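Long-range contacts in 150aa long hypothetical histidine triad nucleotide-binding protein (Sulfolobus tokodaii, PDB 2EO4), which probably acts as a nucleotide-binding hydrolase of the histidine triad family, perhaps with adenylylsulfatase activity, and binds a zinc ion: residues C1-I7 with L37-H43; Y14-E18 with I132-I136; K28-G34 with Y124-L128; R79-N83 with H94-H98. The contacts are given in a common frame with arbitrary orientation. Numbering follows the deposited sequence.

How the contacts relate
Contacts 1, 2 and 4 all reach the antiparallel sheet of the HIT domain. Contacts 1 and 4 lie with their centres about 12 Å apart and share the zinc ion, three ligands from contact 1 and His-94 from contact 4. Strands 36-40 and 97-102 are sheet neighbours, so Val-38 N comes to 2.9 Å from Val-97 O. Contact 4 also holds His-96, the predicted nucleophile, and the phosphate. Contacts 2 and 3 both use helix 122-143, and Tyr-14 CE1 packs 3.5 Å from Tyr-125 CB. A salt bridge of 2.8 Å between Lys-41 NZ and Glu-18 OE2 joins contacts 1 and 2. Contacts 2 and 4 do not touch; their nearest atoms are about 10 Å apart.

Contact 1 (C1-I7 with L37-H43); sequences CTFCSII and LVIPKKH. With ZN (zinc ion), chain B.
A Cys2His2 zinc site ties the N-terminal CxxC segment to the loop that follows a sheet strand. Zinc is bound by Cys-1 SG at 2.3 Å, Cys-4 SG at 2.3 Å and His-43 ND1 at 2.0 Å; His-94 is the fourth ligand. His-43 NE2 is hydrogen-bonded to Glu-45. Cys-1 and His-43 take t chi1 rotamers, Cys-4 takes m. Residues 2-7 are helical, with Ser-5 N to Cys-1 O at 2.9 Å. Cys-4 N also donates to Cys-1 SG at 3.5 Å. Residues 37-40 are extended, and the chain then turns through 41-43. The helix and strand axes cross at -83°, 10.2 Å apart. Between them, Ile-39 CG2 sits over the Phe-3 ring face, 4.1 Å from its centroid, a CH-pi contact. Leu-37 CD1 meets the ring edge at Phe-3 CZ, 3.3 Å away. Ile-7 CD1 packs on Ile-39 CD1 at 3.8 Å. Strand 36-40 runs between strands 22-26 and 97-102, and Val-38 on its other face packs on helix 52-72.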
# COMPACT_ATOMS: atom_id res chain seq x y z
N CYS A 1 -10.40 5.91 19.52
CA CYS A 1 -9.98 5.47 18.15
C CYS A 1 -11.14 4.77 17.45
O CYS A 1 -11.72 3.82 17.98
CB CYS A 1 -8.79 4.52 18.24
SG CYS A 1 -8.30 3.82 16.64
N THR A 2 -11.46 5.22 16.24
CA THR A 2 -12.56 4.64 15.49
C THR A 2 -12.37 3.14 15.24
O THR A 2 -13.32 2.37 15.40
CB THR A 2 -12.76 5.38 14.15
OG1 THR A 2 -13.23 6.71 14.42
CG2 THR A 2 -13.78 4.66 13.28
N PHE A 3 -11.17 2.72 14.85
CA PHE A 3 -10.97 1.30 14.59
C PHE A 3 -10.89 0.43 15.84
O PHE A 3 -11.43 -0.67 15.86
CB PHE A 3 -9.74 1.08 13.70
CG PHE A 3 -9.98 1.46 12.26
CD1 PHE A 3 -11.12 1.01 11.60
CD2 PHE A 3 -9.10 2.30 11.58
CE1 PHE A 3 -11.38 1.40 10.28
CE2 PHE A 3 -9.35 2.69 10.26
CZ PHE A 3 -10.49 2.24 9.62
N CYS A 4 -10.23 0.92 16.88
CA CYS A 4 -10.18 0.15 18.12
C CYS A 4 -11.62 -0.01 18.62
O CYS A 4 -11.99 -1.06 19.15
CB CYS A 4 -9.33 0.87 19.18
SG CYS A 4 -7.54 0.70 18.97
N SER A 5 -12.43 1.03 18.44
CA SER A 5 -13.82 1.00 18.86
C SER A 5 -14.62 -0.05 18.09
O SER A 5 -15.43 -0.78 18.67
CB SER A 5 -14.49 2.37 18.68
OG SER A 5 -13.93 3.33 19.56
N ILE A 6 -14.39 -0.13 16.79
CA ILE A 6 -15.10 -1.11 15.98
C ILE A 6 -14.64 -2.52 16.36
O ILE A 6 -15.45 -3.45 16.43
CB ILE A 6 -14.86 -0.85 14.48
CG1 ILE A 6 -15.56 0.46 14.09
CG2 ILE A 6 -15.40 -2.00 13.65
CD1 ILE A 6 -15.26 0.95 12.68
N ILE A 7 -13.35 -2.68 16.63
CA ILE A 7 -12.81 -3.97 17.02
C ILE A 7 -13.45 -4.44 18.33
O ILE A 7 -13.78 -5.62 18.49
CB ILE A 7 -11.28 -3.90 17.23
CG1 ILE A 7 -10.58 -3.69 15.88
CG2 ILE A 7 -10.77 -5.18 17.90
CD1 ILE A 7 -10.82 -4.79 14.88
N LEU A 37 -11.33 -1.61 4.51
CA LEU A 37 -10.13 -1.23 5.24
C LEU A 37 -9.60 -2.47 5.97
O LEU A 37 -10.36 -3.15 6.65
CB LEU A 37 -10.46 -0.14 6.25
CG LEU A 37 -11.29 0.98 5.60
CD1 LEU A 37 -11.93 1.85 6.65
CD2 LEU A 37 -10.39 1.78 4.68
N VAL A 38 -8.32 -2.75 5.80
CA VAL A 38 -7.71 -3.90 6.47
C VAL A 38 -6.87 -3.32 7.59
O VAL A 38 -6.05 -2.43 7.37
CB VAL A 38 -6.80 -4.70 5.51
CG1 VAL A 38 -6.22 -5.91 6.25
CG2 VAL A 38 -7.60 -5.15 4.30
N ILE A 39 -7.07 -3.83 8.80
CA ILE A 39 -6.34 -3.30 9.93
C ILE A 39 -5.80 -4.32 10.92
O ILE A 39 -6.35 -5.41 11.07
CB ILE A 39 -7.25 -2.37 10.78
CG1 ILE A 39 -8.37 -3.20 11.42
CG2 ILE A 39 -7.87 -1.29 9.91
CD1 ILE A 39 -9.21 -2.45 12.43
N PRO A 40 -4.69 -3.97 11.59
CA PRO A 40 -4.12 -4.87 12.59
C PRO A 40 -5.03 -4.50 13.77
O PRO A 40 -5.46 -3.34 13.87
CB PRO A 40 -2.71 -4.32 12.80
CG PRO A 40 -2.41 -3.59 11.52
CD PRO A 40 -3.73 -2.92 11.21
N LYS A 41 -5.34 -5.45 14.64
CA LYS A 41 -6.19 -5.11 15.78
C LYS A 41 -5.43 -4.24 16.77
O LYS A 41 -6.01 -3.34 17.40
CB LYS A 41 -6.70 -6.38 16.47
CG LYS A 41 -7.76 -7.10 15.64
CD LYS A 41 -8.35 -8.28 16.38
CE LYS A 41 -9.50 -8.90 15.59
NZ LYS A 41 -10.18 -9.98 16.35
N LYS A 42 -4.13 -4.49 16.91
CA LYS A 42 -3.31 -3.68 17.80
C LYS A 42 -3.18 -2.28 17.21
O LYS A 42 -3.03 -2.13 15.99
CB LYS A 42 -1.91 -4.30 17.96
CG LYS A 42 -1.00 -3.48 18.85
CD LYS A 42 0.32 -4.19 19.11
CE LYS A 42 1.21 -3.37 20.03
NZ LYS A 42 2.49 -4.07 20.33
N HIS A 43 -3.24 -1.27 18.07
CA HIS A 43 -3.18 0.12 17.64
C HIS A 43 -1.77 0.64 17.34
O HIS A 43 -0.90 0.64 18.20
CB HIS A 43 -3.83 1.01 18.70
CG HIS A 43 -3.95 2.44 18.30
ND1 HIS A 43 -5.08 2.97 17.73
CD2 HIS A 43 -3.05 3.46 18.38
CE1 HIS A 43 -4.89 4.26 17.48
NE2 HIS A 43 -3.66 4.57 17.86
ZN ZN B . -6.86 2.17 17.29

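Contact 2 (Y14-E18 with I132-I136)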
# COMPACT_ATOMS: atom_id res chain seq x y z
N TYR A 14 -19.00 -3.17 9.73
CA TYR A 14 -19.29 -4.45 9.09
C TYR A 14 -18.01 -5.22 8.74
O TYR A 14 -17.31 -4.86 7.80
CB TYR A 14 -20.12 -4.25 7.82
CG TYR A 14 -21.55 -3.86 8.09
CD1 TYR A 14 -21.88 -2.58 8.53
CD2 TYR A 14 -22.59 -4.78 7.92
CE1 TYR A 14 -23.20 -2.22 8.81
CE2 TYR A 14 -23.91 -4.44 8.20
CZ TYR A 14 -24.21 -3.16 8.64
OH TYR A 14 -25.51 -2.82 8.92
N PHE A 15 -17.73 -6.28 9.50
CA PHE A 15 -16.55 -7.10 9.27
C PHE A 15 -16.71 -8.03 8.08
O PHE A 15 -17.76 -8.66 7.92
CB PHE A 15 -16.23 -7.97 10.49
CG PHE A 15 -15.74 -7.21 11.68
CD1 PHE A 15 -16.60 -6.38 12.40
CD2 PHE A 15 -14.42 -7.34 12.11
CE1 PHE A 15 -16.15 -5.69 13.52
CE2 PHE A 15 -13.96 -6.65 13.23
CZ PHE A 15 -14.82 -5.83 13.94
N VAL A 16 -15.68 -8.13 7.24
CA VAL A 16 -15.71 -9.05 6.11
C VAL A 16 -14.60 -10.08 6.32
O VAL A 16 -14.53 -11.09 5.62
CB VAL A 16 -15.52 -8.34 4.74
CG1 VAL A 16 -16.69 -7.38 4.50
CG2 VAL A 16 -14.20 -7.60 4.70
N TYR A 17 -13.73 -9.81 7.29
CA TYR A 17 -12.64 -10.71 7.64
C TYR A 17 -12.17 -10.43 9.06
O TYR A 17 -12.12 -9.29 9.50
CB TYR A 17 -11.43 -10.53 6.70
CG TYR A 17 -10.25 -11.41 7.11
CD1 TYR A 17 -10.17 -12.73 6.69
CD2 TYR A 17 -9.26 -10.92 7.96
CE1 TYR A 17 -9.12 -13.56 7.10
CE2 TYR A 17 -8.21 -11.74 8.39
CZ TYR A 17 -8.15 -13.06 7.95
OH TYR A 17 -7.12 -13.87 8.37
N GLU A 18 -11.82 -11.49 9.77
CA GLU A 18 -11.33 -11.32 11.13
C GLU A 18 -10.64 -12.57 11.64
O GLU A 18 -11.08 -13.69 11.39
CB GLU A 18 -12.48 -10.94 12.08
CG GLU A 18 -12.04 -10.76 13.54
CD GLU A 18 -13.15 -10.28 14.46
OE1 GLU A 18 -14.34 -10.51 14.14
OE2 GLU A 18 -12.84 -9.69 15.51
N ILE A 132 -18.82 -10.67 0.08
CA ILE A 132 -17.37 -10.68 0.25
C ILE A 132 -16.96 -11.84 1.15
O ILE A 132 -15.98 -12.53 0.87
CB ILE A 132 -16.86 -9.34 0.84
CG1 ILE A 132 -17.08 -8.22 -0.17
CG2 ILE A 132 -15.37 -9.46 1.19
CD1 ILE A 132 -16.80 -6.81 0.37
N ARG A 133 -17.71 -12.07 2.22
CA ARG A 133 -17.40 -13.18 3.12
C ARG A 133 -17.46 -14.49 2.35
O ARG A 133 -16.58 -15.34 2.47
CB ARG A 133 -18.38 -13.22 4.30
CG ARG A 133 -18.04 -12.25 5.43
CD ARG A 133 -19.10 -12.29 6.53
NE ARG A 133 -18.67 -11.61 7.74
CZ ARG A 133 -19.40 -11.52 8.85
NH1 ARG A 133 -20.60 -12.08 8.89
NH2 ARG A 133 -18.93 -10.89 9.92
N GLU A 134 -18.50 -14.64 1.53
CA GLU A 134 -18.67 -15.84 0.73
C GLU A 134 -17.49 -16.07 -0.21
O GLU A 134 -17.04 -17.21 -0.39
CB GLU A 134 -19.97 -15.74 -0.08
CG GLU A 134 -20.21 -16.89 -1.06
CD GLU A 134 -21.60 -16.87 -1.68
OE1 GLU A 134 -22.07 -15.77 -2.04
OE2 GLU A 134 -22.21 -17.95 -1.82
N SER A 135 -16.96 -15.00 -0.80
CA SER A 135 -15.82 -15.12 -1.71
C SER A 135 -14.54 -15.50 -0.96
O SER A 135 -13.74 -16.29 -1.44
CB SER A 135 -15.58 -13.82 -2.48
OG SER A 135 -16.56 -13.63 -3.49
N ILE A 136 -14.36 -14.91 0.22
CA ILE A 136 -13.18 -15.20 1.02
C ILE A 136 -13.21 -16.66 1.50
O ILE A 136 -12.19 -17.34 1.48
CB ILE A 136 -13.07 -14.23 2.22
CG1 ILE A 136 -12.78 -12.81 1.70
CG2 ILE A 136 -11.98 -14.69 3.18
CD1 ILE A 136 -12.62 -11.75 2.78
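The contact is mostly apolar. Val-16 is at its centre: its CB lies 3.7 Å from Ile-132 CG2, and its CA is 5.4 Å from Arg-133 CA, the closest CA pair of the two segments. Ile-132 and Ile-136 are one helical turn apart, linked by the bond from Ile-136 N to Ile-132 O at 3.0 Å. Both direct their CA-to-CB bonds toward the strand. Ile-136 CD1 reaches the backbone at Val-16 O, 3.5 Å away, and Tyr-17 CB at 4.3 Å. Ile-136 CG2 lies near the edge of the Tyr-17 ring.

The polar part falls to Arg-133. Its extended side chain runs past Val-16, with CG 3.7 Å from Val-16 O. This brings Arg-133 NE to 3.1 Å and Arg-133 NH2 to 3.2 Å from Phe-15 O. The same carbonyl accepts a hydrogen bond from Gln-129, one turn earlier in the helix.

The backbone has a classic beta bulge, because Val-16 and Tyr-17 both face Ala-24. The chain turns a corner at Val-16, where the helix packs. Thus helix 122-143 lies against strand 15-18, an outermost strand of the sheet within this chain. Phe-15 packs on helix 2-7, Ile-132 touches Leu-26 of strand 22-26, and Tyr-17 rests on helix 52-72.

Contact 3 (K28-G34 with Y124-L128)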
# COMPACT_ATOMS: atom_id res chain seq x y z
N LYS A 28 -17.22 3.01 5.92
CA LYS A 28 -18.55 3.58 6.12
C LYS A 28 -18.93 4.61 5.04
O LYS A 28 -20.10 4.76 4.72
CB LYS A 28 -18.65 4.23 7.50
CG LYS A 28 -20.02 4.84 7.80
CD LYS A 28 -20.10 5.39 9.22
CE LYS A 28 -21.46 6.05 9.47
NZ LYS A 28 -21.60 6.55 10.87
N TYR A 29 -17.94 5.31 4.50
CA TYR A 29 -18.17 6.32 3.46
C TYR A 29 -17.31 5.91 2.26
O TYR A 29 -16.38 6.63 1.87
CB TYR A 29 -17.75 7.70 3.97
CG TYR A 29 -18.37 8.09 5.29
CD1 TYR A 29 -19.63 8.69 5.35
CD2 TYR A 29 -17.69 7.88 6.49
CE1 TYR A 29 -20.19 9.06 6.57
CE2 TYR A 29 -18.24 8.25 7.72
CZ TYR A 29 -19.49 8.84 7.75
OH TYR A 29 -20.03 9.23 8.96
N PRO A 30 -17.63 4.76 1.64
CA PRO A 30 -16.89 4.21 0.50
C PRO A 30 -16.68 5.08 -0.73
O PRO A 30 -17.60 5.75 -1.21
CB PRO A 30 -17.69 2.95 0.16
CG PRO A 30 -19.07 3.34 0.50
CD PRO A 30 -18.90 4.04 1.83
N VAL A 31 -15.45 5.05 -1.24
CA VAL A 31 -15.08 5.79 -2.44
C VAL A 31 -15.70 5.05 -3.63
O VAL A 31 -16.12 5.66 -4.61
CB VAL A 31 -13.55 5.84 -2.61
CG1 VAL A 31 -13.18 6.27 -4.02
CG2 VAL A 31 -12.96 6.80 -1.59
N SER A 32 -15.73 3.73 -3.52
CA SER A 32 -16.30 2.89 -4.57
C SER A 32 -16.95 1.68 -3.91
O SER A 32 -16.69 1.38 -2.74
CB SER A 32 -15.22 2.44 -5.56
OG SER A 32 -14.35 1.49 -4.97
N LEU A 33 -17.79 0.99 -4.66
CA LEU A 33 -18.49 -0.18 -4.15
C LEU A 33 -17.52 -1.27 -3.66
O LEU A 33 -16.68 -1.75 -4.41
CB LEU A 33 -19.40 -0.75 -5.24
CG LEU A 33 -20.26 -1.94 -4.84
CD1 LEU A 33 -21.74 -1.57 -4.94
CD2 LEU A 33 -19.95 -3.12 -5.74
N GLY A 34 -17.65 -1.64 -2.39
CA GLY A 34 -16.79 -2.67 -1.83
C GLY A 34 -15.54 -2.14 -1.13
O GLY A 34 -14.73 -2.93 -0.64
N TYR A 124 -26.77 -1.84 1.58
CA TYR A 124 -25.46 -1.91 0.94
C TYR A 124 -24.45 -2.68 1.79
O TYR A 124 -23.78 -3.59 1.30
CB TYR A 124 -24.91 -0.49 0.71
CG TYR A 124 -23.42 -0.44 0.43
CD1 TYR A 124 -22.92 -0.63 -0.86
CD2 TYR A 124 -22.51 -0.22 1.46
CE1 TYR A 124 -21.55 -0.60 -1.11
CE2 TYR A 124 -21.14 -0.19 1.22
CZ TYR A 124 -20.66 -0.38 -0.06
OH TYR A 124 -19.31 -0.34 -0.31
N TYR A 125 -24.35 -2.31 3.06
CA TYR A 125 -23.41 -2.96 3.98
C TYR A 125 -23.72 -4.43 4.21
O TYR A 125 -22.82 -5.26 4.27
CB TYR A 125 -23.40 -2.22 5.31
CG TYR A 125 -23.05 -0.75 5.18
CD1 TYR A 125 -21.72 -0.33 5.05
CD2 TYR A 125 -24.05 0.22 5.12
CE1 TYR A 125 -21.41 1.01 4.85
CE2 TYR A 125 -23.75 1.56 4.93
CZ TYR A 125 -22.43 1.95 4.79
OH TYR A 125 -22.14 3.28 4.58
N GLU A 126 -25.00 -4.75 4.34
CA GLU A 126 -25.40 -6.13 4.58
C GLU A 126 -25.07 -7.02 3.39
O GLU A 126 -24.51 -8.10 3.55
CB GLU A 126 -26.89 -6.19 4.91
CG GLU A 126 -27.28 -5.31 6.08
CD GLU A 126 -28.75 -5.41 6.43
OE1 GLU A 126 -29.59 -5.33 5.51
OE2 GLU A 126 -29.07 -5.54 7.63
N LEU A 127 -25.39 -6.56 2.18
CA LEU A 127 -25.12 -7.33 0.98
C LEU A 127 -23.63 -7.48 0.69
O LEU A 127 -23.15 -8.59 0.44
CB LEU A 127 -25.81 -6.70 -0.23
CG LEU A 127 -25.57 -7.42 -1.56
CD1 LEU A 127 -26.05 -8.86 -1.46
CD2 LEU A 127 -26.29 -6.69 -2.67
N LEU A 128 -22.90 -6.37 0.72
CA LEU A 128 -21.47 -6.42 0.45
C LEU A 128 -20.74 -7.32 1.43
O LEU A 128 -19.85 -8.08 1.04
CB LEU A 128 -20.87 -5.01 0.50
CG LEU A 128 -20.81 -4.27 -0.84
CD1 LEU A 128 -19.88 -5.02 -1.79
CD2 LEU A 128 -22.21 -4.16 -1.44
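Two tyrosine hydroxyls of helix 122-143 bond to backbone atoms of the 28-34 segment. Tyr-125 OH donates to Lys-28 O at 2.5 Å, a short bond. The same hydroxyl is also hydrogen-bonded to Gln-120 N. Tyr-124 OH accepts from Gly-34 N at 3.0 Å, with a nearly straight N-H...O angle of 164°. Neither pair needs a polar side chain from the loop. Ser-32 OG has its partner elsewhere, at Pro-101 O. The segment belongs to the connection between strands 22-26 and 36-40 of the HIT-domain sheet, so the C-terminal helix is bonded to this loop at two points. Apolar contacts lie round the bonds. Pro-30 CG is 4.1 Å from Tyr-124 CZ, and Leu-33 CD1 meets the edge of that ring at CE1 of Tyr-124, 4.0 Å away. Leu-128 CD1 lies 3.9 Å from Gly-34 CA. Gly-34 has phi/psi of 94/1, where a CB would be jammed against the carbonyl of Leu-33.

Contact 4 (R79-N83 with H94-H98). With ZN (zinc ion), chain B; PO4 (phosphate ion), chain C.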
# COMPACT_ATOMS: atom_id res chain seq x y z
N ARG A 79 -7.16 -0.58 -6.02
CA ARG A 79 -6.17 0.40 -5.60
C ARG A 79 -5.91 0.10 -4.12
O ARG A 79 -6.85 0.07 -3.33
CB ARG A 79 -6.74 1.83 -5.70
CG ARG A 79 -7.11 2.31 -7.09
CD ARG A 79 -8.01 3.55 -7.01
NE ARG A 79 -7.41 4.62 -6.22
CZ ARG A 79 -8.08 5.66 -5.72
NH1 ARG A 79 -9.38 5.78 -5.94
NH2 ARG A 79 -7.45 6.58 -5.01
N LEU A 80 -4.66 -0.16 -3.76
CA LEU A 80 -4.30 -0.43 -2.37
C LEU A 80 -3.47 0.75 -1.87
O LEU A 80 -2.54 1.17 -2.55
CB LEU A 80 -3.46 -1.69 -2.24
CG LEU A 80 -4.02 -2.99 -2.81
CD1 LEU A 80 -3.15 -4.15 -2.36
CD2 LEU A 80 -5.45 -3.17 -2.36
N LEU A 81 -3.81 1.28 -0.71
CA LEU A 81 -3.03 2.40 -0.20
C LEU A 81 -3.14 2.60 1.30
O LEU A 81 -4.09 2.16 1.94
CB LEU A 81 -3.43 3.70 -0.89
CG LEU A 81 -4.85 4.23 -0.62
CD1 LEU A 81 -4.87 5.74 -0.82
CD2 LEU A 81 -5.84 3.55 -1.55
N THR A 82 -2.13 3.25 1.85
CA THR A 82 -2.13 3.58 3.26
C THR A 82 -1.46 4.93 3.36
O THR A 82 -0.48 5.20 2.66
CB THR A 82 -1.40 2.52 4.12
OG1 THR A 82 -1.58 2.84 5.51
CG2 THR A 82 0.09 2.47 3.79
N ASN A 83 -2.01 5.78 4.22
CA ASN A 83 -1.49 7.13 4.38
C ASN A 83 -0.80 7.34 5.71
O ASN A 83 -1.26 6.85 6.74
CB ASN A 83 -2.64 8.13 4.23
CG ASN A 83 -3.32 8.01 2.90
OD1 ASN A 83 -2.67 8.06 1.85
ND2 ASN A 83 -4.65 7.87 2.91
N HIS A 94 -4.91 5.00 13.09
CA HIS A 94 -4.84 3.59 13.45
C HIS A 94 -4.52 2.99 12.09
O HIS A 94 -5.34 3.07 11.17
CB HIS A 94 -6.19 3.07 13.94
CG HIS A 94 -6.19 1.60 14.26
ND1 HIS A 94 -6.42 1.12 15.53
CD2 HIS A 94 -5.97 0.51 13.48
CE1 HIS A 94 -6.36 -0.20 15.52
NE2 HIS A 94 -6.09 -0.60 14.29
N LEU A 95 -3.33 2.42 11.96
CA LEU A 95 -2.89 1.83 10.70
C LEU A 95 -3.95 1.02 9.97
O LEU A 95 -4.49 0.06 10.51
CB LEU A 95 -1.66 0.95 10.94
CG LEU A 95 -1.14 0.06 9.80
CD1 LEU A 95 -0.87 0.87 8.55
CD2 LEU A 95 0.14 -0.63 10.27
N HIS A 96 -4.24 1.43 8.74
CA HIS A 96 -5.21 0.71 7.93
C HIS A 96 -4.85 0.84 6.47
O HIS A 96 -4.33 1.87 6.03
CB HIS A 96 -6.63 1.21 8.16
CG HIS A 96 -6.83 2.67 7.88
ND1 HIS A 96 -6.28 3.66 8.67
CD2 HIS A 96 -7.58 3.30 6.95
CE1 HIS A 96 -6.68 4.84 8.23
NE2 HIS A 96 -7.48 4.65 7.19
N VAL A 97 -5.12 -0.23 5.72
CA VAL A 97 -4.86 -0.26 4.29
C VAL A 97 -6.19 -0.22 3.56
O VAL A 97 -7.09 -0.99 3.87
CB VAL A 97 -4.12 -1.56 3.90
CG1 VAL A 97 -3.98 -1.64 2.38
CG2 VAL A 97 -2.75 -1.60 4.56
N HIS A 98 -6.31 0.71 2.62
CA HIS A 98 -7.52 0.84 1.83
C HIS A 98 -7.48 -0.12 0.64
O HIS A 98 -6.44 -0.26 -0.00
CB HIS A 98 -7.64 2.25 1.24
CG HIS A 98 -7.81 3.33 2.26
ND1 HIS A 98 -9.04 3.83 2.61
CD2 HIS A 98 -6.90 4.05 2.96
CE1 HIS A 98 -8.89 4.81 3.49
NE2 HIS A 98 -7.59 4.96 3.72
ZN ZN B . -6.86 2.17 17.29
P PO4 C . -7.22 7.64 5.95
O1 PO4 C . -8.37 6.70 5.97
O2 PO4 C . -6.09 7.05 5.20
O3 PO4 C . -7.64 8.91 5.30
O4 PO4 C . -6.79 7.92 7.35
O HOH W 1 -4.43 4.93 5.65
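Leu-81 lays its CD2 3.6 Å from CB of His-98, on the same face of the sheet. His-98 ends the predicted histidine triad motif, His-94 to His-98, and its strand pairs antiparallel with strand 77-84. Leu-81 and His-98 form a hydrogen-bonded pair: Leu-81 N to His-98 O is 3.1 Å, and His-98 N to Leu-81 O is 2.7 Å. Further along, Thr-82 OG1 donates to His-96 O at 3.0 Å. His-94 leads away to the zinc, with ND1 2.1 Å from the metal. His-96 is the predicted nucleophile, which would carry AMP. Its ND1 donates to His-94 O at 2.7 Å; with ND1 so engaged, NE2 on the other side of the ring points to the phosphate. That ion is probably from the crystallisation liquor, but its place beside His-96 is consistent with a site for a substrate phosphate. His-98 NE2 bonds to PO4 O2 at 3.0 Å, and Asn-83 ND2 to PO4 O2 at 2.8 Å. Strand 77-84 pairs antiparallel with a strand of the second subunit, so the sheet continues through the dimer. His-96 NE2 donates to PO4 O1 at 2.5 Å.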